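Ras-associated and pleckstrin homology domains-containing protein 1 (Homo sapiens, PDB 4GMV) relays localised membrane signals, is implicated in regulating lamellipodial dynamics, and targets the actin regulators EVL and VASP to the leading edge. Local coordinates at residues K31-V36 / T45-E50; R35-D40 / Q106-F111; L71-V76 / F111-E116. All coordinates share one frame; numbering follows the deposited sequence.

Contact 1. Residues K31-V36 / T45-E50; sequences KLVIRV and TMMVDE
The beta hairpin that opens the Ras-associating domain brings residues 31-36 and 45-50 together as antiparallel strands. Leu32 and Val48 form a hydrogen-bonded pair. Leu32 N to Val48 O and Val48 N to Leu32 O each measure 2.8 Å, and both bonds are nearly straight. Ile34 and Met46 form the next such pair, with somewhat more bent bonds: Ile34 N to Met46 O is 2.9 Å and Met46 N to Ile34 O is 3.0 Å. Lys31, Val33 and Arg35 face Asp49, Met47 and Thr45 in the non-hydrogen-bonded pairs.

The side chains alternate between the two faces of the hairpin. Ile34, Met46 and Val48 turn inward. Ile34 CD1 meets Val48 CG1 at 3.8 Å, the two side chains crossing at about a right angle. Met46 runs alongside Ile34, with CG 3.9 Å from Ile34 CG1. In the ubiquitin-like fold of Ras-associating domains, this face of the sheet packs on a helix. Here Met46 and Val48 rest on helix 54-64, while Ile34 reaches Leu94 and Leu98 of helix 94-98.

The other face is mostly exposed. Val33 CG2 meets the methyl end of Met47, CE, at 4.0 Å. Met47 reaches it with CG anti to the backbone N (chi1 -164°) and a bend at chi3. Lys31 lays its CD against Asp49 CB at 3.8 Å, and its NZ bonds to Glu26 O. Asp49 OD1 accepts a bond from Arg51 N. Thr45 CG2 lies over one face of the Arg35 guanidinium, toward its rim.

Contact 2. Residues R35-D40 / Q106-F111; sequences RVHMSD and QNKLIF
The His37 ring has Lys108 CD over the centre of one face, 3.9 Å from its centroid and only 5° off the ring normal. This is a CH-pi contact made by the aliphatic part of the lysine. The lysine chain is extended beyond CG and carries NZ past the ring to a salt bridge with Asp41. At the ring edge, in plane, a water sits 2.7 Å from His37 ND1. The same water donates to Arg35 O and accepts from Leu109 N, bridging the strands where they diverge.

The Phe111 ring meets Met38 at its edge. Met38 SD is 5.4 Å from the ring centroid, a Met-aromatic contact, and Met38 CE touches Phe111 CD2. Nearer the backbone, Val36 CG1 packs against Phe111 CB at 3.5 Å.

The backbones join through His37 N to Leu109 O, 2.7 Å, and Phe111 N to His37 O, 2.8 Å. His37 thus uses both its N and its O on this neighbour, as a residue in a parallel ladder does. Strand 31-38 and strand 108-112 run parallel in the sheet, at a wide angle of 53° here. A parallel pairing of the first and last strands is characteristic of the ubiquitin-like fold of Ras-associating domains.

Contact 3. Residues L71-V76 / F111-E116; sequences LDWSLV and FMERIE
Trp73 and Phe111 make the aromatic part of this contact. Their planes are 21° apart, but the Trp73 six-membered ring and the Phe111 ring barely overlap, with centroids 5.0 Å apart. Glu113 CG lies over one face of Trp73, a CH-pi contact 3.7 Å from the centroid of the six-membered ring, while Phe111 CZ sits near the rim of the other. Trp73 NE1 bonds to Gly68 O, and the Glu113 carboxylate bonds to Ser70 OG.

Two backbone bonds join the strands. Ser74 N to Met112 O is 2.7 Å and bent, and Met112 N to Ser74 O is 3.2 Å and straighter. They make Ser74 and Met112 a hydrogen-bonded antiparallel pair where strand 74-79 begins and strand 108-112 ends. Antiparallel pairing of the last strand with the third is a feature of the ubiquitin-like fold.

Two polar bonds are local to their own segments. Ser74 OG donates to Asp72 O at 2.9 Å, from above the carbonyl plane. Arg114 NE donates to Glu116 OE1 at 2.9 Å, on the syn side, as part of a salt bridge. Bends at chi2 (-75°) and chi3 turn the guanidinium to this glutamate. Asp72 OD1 makes its salt bridge with Lys122.

The Arg114 and Val76 side chains cross at about a right angle, with Arg114 CD 3.8 Å from Val76 CG2. Leu75 CD2 touches Phe111 CB at 4.0 Å.

The three contacts follow neighbouring strands of the Ras-associating domain, in the order 43-49, 31-38, 108-112, 74-79. Contacts 1 and 2 share strand 31-38, and contacts 2 and 3 share strand 108-112. Contact 1 is an outer hairpin with regular antiparallel bonding, a buried inner face and an exposed outer one. Contact 2 is the parallel pairing, and a water helps to bridge it. Contact 3 lies nearest the centre of the chain, with Ser74, Leu75, Val76 and Phe111 buried. It relies more on ring packing; its ion pairs stay within a segment or go outside. Ile34 touching Leu109 links contacts 1 and 2; Ile110 bonding with Val76 links contacts 2 and 3. Helix 54-64 packs against residues of all three.

Contact 1. Residues K31-V36 / T45-E50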
loop_
_atom_site.group_PDB
_atom_site.type_symbol
_atom_site.label_atom_id
_atom_site.label_comp_id
_atom_site.label_asym_id
_atom_site.label_seq_id
_atom_site.Cartn_x
_atom_site.Cartn_y
_atom_site.Cartn_z
ATOM N N LYS A 31 20.822 14.864 1.132
ATOM C CA LYS A 31 20.270 14.520 -0.175
ATOM C C LYS A 31 20.759 13.149 -0.631
ATOM O O LYS A 31 21.906 12.777 -0.389
ATOM C CB LYS A 31 20.642 15.582 -1.213
ATOM C CG LYS A 31 20.095 16.979 -0.946
ATOM C CD LYS A 31 18.575 17.030 -1.057
ATOM C CE LYS A 31 18.070 18.421 -1.415
ATOM N NZ LYS A 31 18.389 19.440 -0.378
ATOM N N LEU A 32 19.873 12.399 -1.276
ATOM C CA LEU A 32 20.212 11.103 -1.853
ATOM C C LEU A 32 19.696 11.063 -3.285
ATOM O O LEU A 32 18.595 11.544 -3.563
ATOM C CB LEU A 32 19.585 9.971 -1.028
ATOM C CG LEU A 32 19.477 8.540 -1.577
ATOM C CD1 LEU A 32 20.798 7.789 -1.475
ATOM C CD2 LEU A 32 18.377 7.768 -0.859
ATOM N N VAL A 33 20.485 10.499 -4.191
ATOM C CA VAL A 33 20.023 10.310 -5.562
ATOM C C VAL A 33 19.557 8.878 -5.751
ATOM O O VAL A 33 20.348 7.938 -5.661
ATOM C CB VAL A 33 21.092 10.657 -6.621
ATOM C CG1 VAL A 33 20.524 10.457 -8.017
ATOM C CG2 VAL A 33 21.583 12.089 -6.452
ATOM N N ILE A 34 18.268 8.727 -6.023
ATOM C CA ILE A 34 17.675 7.418 -6.281
ATOM C C ILE A 34 17.462 7.171 -7.776
ATOM O O ILE A 34 17.616 8.073 -8.598
ATOM C CB ILE A 34 16.352 7.241 -5.517
ATOM C CG1 ILE A 34 15.298 8.219 -6.033
ATOM C CG2 ILE A 34 16.584 7.456 -4.032
ATOM C CD1 ILE A 34 13.914 7.984 -5.471
ATOM N N ARG A 35 17.130 5.931 -8.109
ATOM C CA ARG A 35 16.760 5.556 -9.459
ATOM C C ARG A 35 15.302 5.094 -9.456
ATOM O O ARG A 35 14.858 4.372 -8.558
ATOM C CB ARG A 35 17.682 4.459 -9.977
ATOM C CG ARG A 35 17.407 4.028 -11.408
ATOM C CD ARG A 35 18.465 3.049 -11.884
ATOM N NE ARG A 35 19.813 3.617 -11.800
ATOM C CZ ARG A 35 20.362 4.419 -12.713
ATOM N NH1 ARG A 35 19.685 4.769 -13.804
ATOM N NH2 ARG A 35 21.600 4.872 -12.534
ATOM N N VAL A 36 14.566 5.536 -10.469
ATOM C CA VAL A 36 13.131 5.339 -10.535
ATOM C C VAL A 36 12.765 4.794 -11.913
ATOM O O VAL A 36 13.009 5.442 -12.923
ATOM C CB VAL A 36 12.387 6.663 -10.266
ATOM C CG1 VAL A 36 10.916 6.540 -10.623
ATOM C CG2 VAL A 36 12.540 7.078 -8.815
ATOM N N THR A 45 17.155 9.112 -12.901
ATOM C CA THR A 45 17.617 9.393 -11.550
ATOM C C THR A 45 16.913 10.637 -11.040
ATOM O O THR A 45 16.406 11.421 -11.833
ATOM C CB THR A 45 19.150 9.539 -11.467
ATOM O OG1 THR A 45 19.586 10.594 -12.328
ATOM C CG2 THR A 45 19.823 8.246 -11.883
ATOM N N MET A 46 16.834 10.790 -9.721
ATOM C CA MET A 46 16.310 12.015 -9.134
ATOM C C MET A 46 16.798 12.207 -7.711
ATOM O O MET A 46 17.132 11.248 -7.014
ATOM C CB MET A 46 14.773 12.069 -9.190
ATOM C CG MET A 46 14.057 11.243 -8.135
ATOM S SD MET A 46 12.262 11.430 -8.133
ATOM C CE MET A 46 12.042 13.129 -7.586
ATOM N N MET A 47 16.824 13.464 -7.290
ATOM C CA MET A 47 17.243 13.813 -5.955
ATOM C C MET A 47 16.064 13.796 -4.997
ATOM O O MET A 47 14.988 14.312 -5.300
ATOM C CB MET A 47 17.907 15.187 -5.952
ATOM C CG MET A 47 18.718 15.475 -4.703
ATOM S SD MET A 47 19.866 16.840 -4.942
ATOM C CE MET A 47 21.241 15.999 -5.724
ATOM N N VAL A 48 16.284 13.188 -3.839
ATOM C CA VAL A 48 15.334 13.225 -2.735
ATOM C C VAL A 48 16.100 13.567 -1.460
ATOM O O VAL A 48 17.330 13.520 -1.445
ATOM C CB VAL A 48 14.592 11.871 -2.548
ATOM C CG1 VAL A 48 13.874 11.445 -3.823
ATOM C CG2 VAL A 48 15.538 10.775 -2.066
ATOM N N ASP A 49 15.377 13.900 -0.395
ATOM C CA ASP A 49 15.998 14.074 0.915
ATOM C C ASP A 49 15.336 13.185 1.962
ATOM O O ASP A 49 14.269 12.630 1.723
ATOM C CB ASP A 49 16.007 15.552 1.348
ATOM C CG ASP A 49 14.615 16.128 1.529
ATOM O OD1 ASP A 49 13.893 15.693 2.450
ATOM O OD2 ASP A 49 14.242 17.025 0.748
ATOM N N GLU A 50 15.968 13.076 3.128
ATOM C CA GLU A 50 15.500 12.182 4.187
ATOM C C GLU A 50 14.266 12.665 4.968
ATOM O O GLU A 50 13.811 11.974 5.883
ATOM C CB GLU A 50 16.643 11.848 5.150
ATOM C CG GLU A 50 17.143 13.032 5.966
ATOM C CD GLU A 50 18.331 12.691 6.842
ATOM O OE1 GLU A 50 18.787 13.587 7.587
ATOM O OE2 GLU A 50 18.811 11.535 6.789
#

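Contact 2. Residues R35-D40 / Q106-F111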
loop_
_atom_site.group_PDB
_atom_site.type_symbol
_atom_site.label_atom_id
_atom_site.label_comp_id
_atom_site.label_asym_id
_atom_site.label_seq_id
_atom_site.Cartn_x
_atom_site.Cartn_y
_atom_site.Cartn_z
ATOM N N ARG A 35 17.130 5.931 -8.109
ATOM C CA ARG A 35 16.760 5.556 -9.459
ATOM C C ARG A 35 15.302 5.094 -9.456
ATOM O O ARG A 35 14.858 4.372 -8.558
ATOM C CB ARG A 35 17.682 4.459 -9.977
ATOM C CG ARG A 35 17.407 4.028 -11.408
ATOM C CD ARG A 35 18.465 3.049 -11.884
ATOM N NE ARG A 35 19.813 3.617 -11.800
ATOM C CZ ARG A 35 20.362 4.419 -12.713
ATOM N NH1 ARG A 35 19.685 4.769 -13.804
ATOM N NH2 ARG A 35 21.600 4.872 -12.534
ATOM N N VAL A 36 14.566 5.536 -10.469
ATOM C CA VAL A 36 13.131 5.339 -10.535
ATOM C C VAL A 36 12.765 4.794 -11.913
ATOM O O VAL A 36 13.009 5.442 -12.923
ATOM C CB VAL A 36 12.387 6.663 -10.266
ATOM C CG1 VAL A 36 10.916 6.540 -10.623
ATOM C CG2 VAL A 36 12.540 7.078 -8.815
ATOM N N HIS A 37 12.199 3.591 -11.944
ATOM C CA HIS A 37 11.769 2.990 -13.201
ATOM C C HIS A 37 10.432 3.520 -13.621
ATOM O O HIS A 37 9.587 3.866 -12.791
ATOM C CB HIS A 37 11.736 1.470 -13.103
ATOM C CG HIS A 37 13.093 0.825 -13.201
ATOM N ND1 HIS A 37 13.951 0.786 -12.170
ATOM C CD2 HIS A 37 13.729 0.186 -14.264
ATOM C CE1 HIS A 37 15.076 0.150 -12.544
ATOM N NE2 HIS A 37 14.940 -0.215 -13.827
ATOM N N MET A 38 10.244 3.595 -14.931
ATOM C CA MET A 38 9.015 4.079 -15.534
ATOM C C MET A 38 8.133 2.895 -15.900
ATOM O O MET A 38 8.571 1.742 -15.856
ATOM C CB MET A 38 9.339 4.918 -16.778
ATOM C CG MET A 38 9.304 6.438 -16.607
ATOM S SD MET A 38 9.622 7.133 -14.965
ATOM C CE MET A 38 9.643 8.887 -15.362
ATOM N N SER A 39 6.889 3.195 -16.259
ATOM C CA SER A 39 5.917 2.194 -16.676
ATOM C C SER A 39 6.443 1.247 -17.760
ATOM O O SER A 39 6.014 0.097 -17.837
ATOM C CB SER A 39 4.649 2.886 -17.176
ATOM O OG SER A 39 3.598 1.952 -17.324
ATOM N N ASP A 40 7.371 1.738 -18.579
ATOM C CA ASP A 40 7.923 0.988 -19.712
ATOM C C ASP A 40 9.309 0.376 -19.449
ATOM O O ASP A 40 9.999 -0.049 -20.385
ATOM C CB ASP A 40 7.975 1.891 -20.948
ATOM C CG ASP A 40 8.774 3.168 -20.715
ATOM O OD1 ASP A 40 8.636 4.107 -21.530
ATOM O OD2 ASP A 40 9.540 3.243 -19.730
ATOM N N GLN A 106 18.202 -5.985 -5.839
ATOM C CA GLN A 106 17.712 -5.852 -7.207
ATOM C C GLN A 106 16.284 -5.325 -7.212
ATOM O O GLN A 106 15.588 -5.405 -8.226
ATOM C CB GLN A 106 17.810 -7.180 -7.947
ATOM C CG GLN A 106 19.243 -7.599 -8.217
ATOM C CD GLN A 106 19.323 -8.807 -9.121
ATOM O OE1 GLN A 106 19.427 -9.944 -8.652
ATOM N NE2 GLN A 106 19.262 -8.573 -10.427
ATOM N N ASN A 107 15.864 -4.792 -6.065
ATOM C CA ASN A 107 14.580 -4.117 -5.921
ATOM C C ASN A 107 14.477 -2.910 -6.841
ATOM O O ASN A 107 15.474 -2.229 -7.091
ATOM C CB ASN A 107 14.382 -3.643 -4.474
ATOM C CG ASN A 107 14.153 -4.781 -3.497
ATOM O OD1 ASN A 107 14.097 -5.949 -3.879
ATOM N ND2 ASN A 107 14.019 -4.440 -2.225
ATOM N N LYS A 108 13.269 -2.640 -7.332
ATOM C CA LYS A 108 13.021 -1.488 -8.199
ATOM C C LYS A 108 12.051 -0.513 -7.553
ATOM O O LYS A 108 11.255 -0.873 -6.682
ATOM C CB LYS A 108 12.466 -1.915 -9.562
ATOM C CG LYS A 108 13.387 -2.778 -10.410
ATOM C CD LYS A 108 12.774 -3.020 -11.786
ATOM C CE LYS A 108 13.414 -4.209 -12.485
ATOM N NZ LYS A 108 13.076 -4.261 -13.938
ATOM N N LEU A 109 12.117 0.732 -7.993
ATOM C CA LEU A 109 11.166 1.731 -7.553
ATOM C C LEU A 109 10.478 2.232 -8.807
ATOM O O LEU A 109 11.089 2.923 -9.618
ATOM C CB LEU A 109 11.896 2.843 -6.808
ATOM C CG LEU A 109 11.175 3.828 -5.902
ATOM C CD1 LEU A 109 10.427 3.139 -4.760
ATOM C CD2 LEU A 109 12.222 4.778 -5.351
ATOM N N ILE A 110 9.217 1.835 -8.980
ATOM C CA ILE A 110 8.458 2.160 -10.187
ATOM C C ILE A 110 7.499 3.341 -9.975
ATOM O O ILE A 110 6.718 3.366 -9.031
ATOM C CB ILE A 110 7.700 0.926 -10.740
ATOM C CG1 ILE A 110 8.647 -0.279 -10.868
ATOM C CG2 ILE A 110 7.083 1.252 -12.096
ATOM C CD1 ILE A 110 7.956 -1.620 -10.990
ATOM N N PHE A 111 7.603 4.328 -10.859
ATOM C CA PHE A 111 6.684 5.460 -10.902
ATOM C C PHE A 111 5.672 5.179 -12.002
ATOM O O PHE A 111 6.025 5.119 -13.178
ATOM C CB PHE A 111 7.445 6.766 -11.170
ATOM C CG PHE A 111 6.561 7.954 -11.428
ATOM C CD1 PHE A 111 5.611 8.349 -10.503
ATOM C CD2 PHE A 111 6.697 8.690 -12.601
ATOM C CE1 PHE A 111 4.800 9.443 -10.745
ATOM C CE2 PHE A 111 5.892 9.789 -12.851
ATOM C CZ PHE A 111 4.938 10.166 -11.918
HETATM O O HOH W 1 14.511 1.615 -9.626
#

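Contact 3. Residues L71-V76 / F111-E116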
loop_
_atom_site.group_PDB
_atom_site.type_symbol
_atom_site.label_atom_id
_atom_site.label_comp_id
_atom_site.label_asym_id
_atom_site.label_seq_id
_atom_site.Cartn_x
_atom_site.Cartn_y
_atom_site.Cartn_z
ATOM N N LEU A 71 -5.188 10.556 -10.314
ATOM C CA LEU A 71 -5.279 10.134 -8.921
ATOM C C LEU A 71 -4.460 8.854 -8.637
ATOM O O LEU A 71 -4.077 8.580 -7.487
ATOM C CB LEU A 71 -6.772 9.926 -8.624
ATOM C CG LEU A 71 -7.407 9.463 -7.321
ATOM C CD1 LEU A 71 -7.149 10.426 -6.169
ATOM C CD2 LEU A 71 -8.907 9.315 -7.536
ATOM N N ASP A 72 -4.174 8.089 -9.691
ATOM C CA ASP A 72 -3.572 6.759 -9.542
ATOM C C ASP A 72 -2.026 6.718 -9.501
ATOM O O ASP A 72 -1.447 5.637 -9.350
ATOM C CB ASP A 72 -4.106 5.808 -10.630
ATOM C CG ASP A 72 -5.634 5.766 -10.702
ATOM O OD1 ASP A 72 -6.318 5.928 -9.673
ATOM O OD2 ASP A 72 -6.158 5.548 -11.818
ATOM N N TRP A 73 -1.368 7.878 -9.638
ATOM C CA TRP A 73 0.101 7.949 -9.654
ATOM C C TRP A 73 0.665 7.495 -8.337
ATOM O O TRP A 73 0.261 7.985 -7.282
ATOM C CB TRP A 73 0.624 9.359 -9.964
ATOM C CG TRP A 73 0.432 9.860 -11.377
ATOM C CD1 TRP A 73 -0.314 10.965 -11.786
ATOM C CD2 TRP A 73 1.011 9.315 -12.619
ATOM N NE1 TRP A 73 -0.250 11.125 -13.144
ATOM C CE2 TRP A 73 0.528 10.173 -13.706
ATOM C CE3 TRP A 73 1.848 8.244 -12.929
ATOM C CZ2 TRP A 73 0.869 9.943 -15.037
ATOM C CZ3 TRP A 73 2.191 8.031 -14.281
ATOM C CH2 TRP A 73 1.710 8.860 -15.304
ATOM N N SER A 74 1.633 6.577 -8.421
ATOM C CA SER A 74 2.164 5.822 -7.292
ATOM C C SER A 74 3.668 5.565 -7.400
ATOM O O SER A 74 4.228 5.525 -8.504
ATOM C CB SER A 74 1.488 4.454 -7.233
ATOM O OG SER A 74 0.086 4.578 -7.111
ATOM N N LEU A 75 4.308 5.397 -6.242
ATOM C CA LEU A 75 5.615 4.758 -6.162
ATOM C C LEU A 75 5.401 3.337 -5.686
ATOM O O LEU A 75 4.788 3.112 -4.639
ATOM C CB LEU A 75 6.563 5.490 -5.209
ATOM C CG LEU A 75 7.280 6.709 -5.781
ATOM C CD1 LEU A 75 8.411 7.069 -4.838
ATOM C CD2 LEU A 75 7.800 6.483 -7.197
ATOM N N VAL A 76 5.901 2.400 -6.483
ATOM C CA VAL A 76 5.745 0.968 -6.275
ATOM C C VAL A 76 7.121 0.389 -5.989
ATOM O O VAL A 76 8.089 0.695 -6.677
ATOM C CB VAL A 76 5.149 0.290 -7.541
ATOM C CG1 VAL A 76 5.281 -1.232 -7.485
ATOM C CG2 VAL A 76 3.695 0.684 -7.731
ATOM N N PHE A 111 7.603 4.328 -10.859
ATOM C CA PHE A 111 6.684 5.460 -10.902
ATOM C C PHE A 111 5.672 5.179 -12.002
ATOM O O PHE A 111 6.025 5.119 -13.178
ATOM C CB PHE A 111 7.445 6.766 -11.170
ATOM C CG PHE A 111 6.561 7.954 -11.428
ATOM C CD1 PHE A 111 5.611 8.349 -10.503
ATOM C CD2 PHE A 111 6.697 8.690 -12.601
ATOM C CE1 PHE A 111 4.800 9.443 -10.745
ATOM C CE2 PHE A 111 5.892 9.789 -12.851
ATOM C CZ PHE A 111 4.938 10.166 -11.918
ATOM N N MET A 112 4.423 4.959 -11.597
ATOM C CA MET A 112 3.348 4.654 -12.533
ATOM C C MET A 112 1.955 4.852 -11.925
ATOM O O MET A 112 1.807 5.090 -10.707
ATOM C CB MET A 112 3.510 3.238 -13.136
ATOM C CG MET A 112 3.300 2.072 -12.168
ATOM S SD MET A 112 3.579 0.422 -12.881
ATOM C CE MET A 112 2.312 0.325 -14.155
ATOM N N GLU A 113 0.967 4.799 -12.815
ATOM C CA GLU A 113 -0.469 4.790 -12.528
ATOM C C GLU A 113 -0.836 3.429 -11.972
ATOM O O GLU A 113 -0.157 2.445 -12.222
ATOM C CB GLU A 113 -1.267 4.994 -13.834
ATOM C CG GLU A 113 -0.944 6.260 -14.602
ATOM C CD GLU A 113 -2.146 6.830 -15.330
ATOM O OE1 GLU A 113 -2.210 6.731 -16.591
ATOM O OE2 GLU A 113 -3.027 7.375 -14.637
ATOM N N ARG A 114 -1.941 3.368 -11.249
ATOM C CA ARG A 114 -2.277 2.196 -10.435
ATOM C C ARG A 114 -3.695 2.320 -9.898
ATOM O O ARG A 114 -3.896 2.822 -8.778
ATOM C CB ARG A 114 -1.339 2.066 -9.212
ATOM C CG ARG A 114 0.161 1.942 -9.463
ATOM C CD ARG A 114 0.610 0.581 -9.970
ATOM N NE ARG A 114 -0.185 -0.537 -9.467
ATOM C CZ ARG A 114 0.284 -1.778 -9.309
ATOM N NH1 ARG A 114 1.553 -2.061 -9.593
ATOM N NH2 ARG A 114 -0.512 -2.738 -8.857
ATOM N N ILE A 115 -4.666 1.843 -10.675
ATOM C CA ILE A 115 -6.054 1.713 -10.207
ATOM C C ILE A 115 -6.158 1.400 -8.688
ATOM O O ILE A 115 -7.010 1.946 -7.992
ATOM C CB ILE A 115 -6.773 0.563 -10.944
ATOM C CG1 ILE A 115 -6.510 0.601 -12.466
ATOM C CG2 ILE A 115 -8.259 0.554 -10.601
ATOM C CD1 ILE A 115 -7.371 1.571 -13.256
ATOM N N GLU A 116 -5.290 0.520 -8.194
ATOM C CA GLU A 116 -5.521 -0.119 -6.898
ATOM C C GLU A 116 -5.415 0.807 -5.693
ATOM O O GLU A 116 -6.167 0.647 -4.748
ATOM C CB GLU A 116 -4.584 -1.307 -6.669
ATOM C CG GLU A 116 -4.683 -2.411 -7.686
ATOM C CD GLU A 116 -3.429 -2.491 -8.531
ATOM O OE1 GLU A 116 -2.840 -1.423 -8.859
ATOM O OE2 GLU A 116 -3.028 -3.633 -8.854
#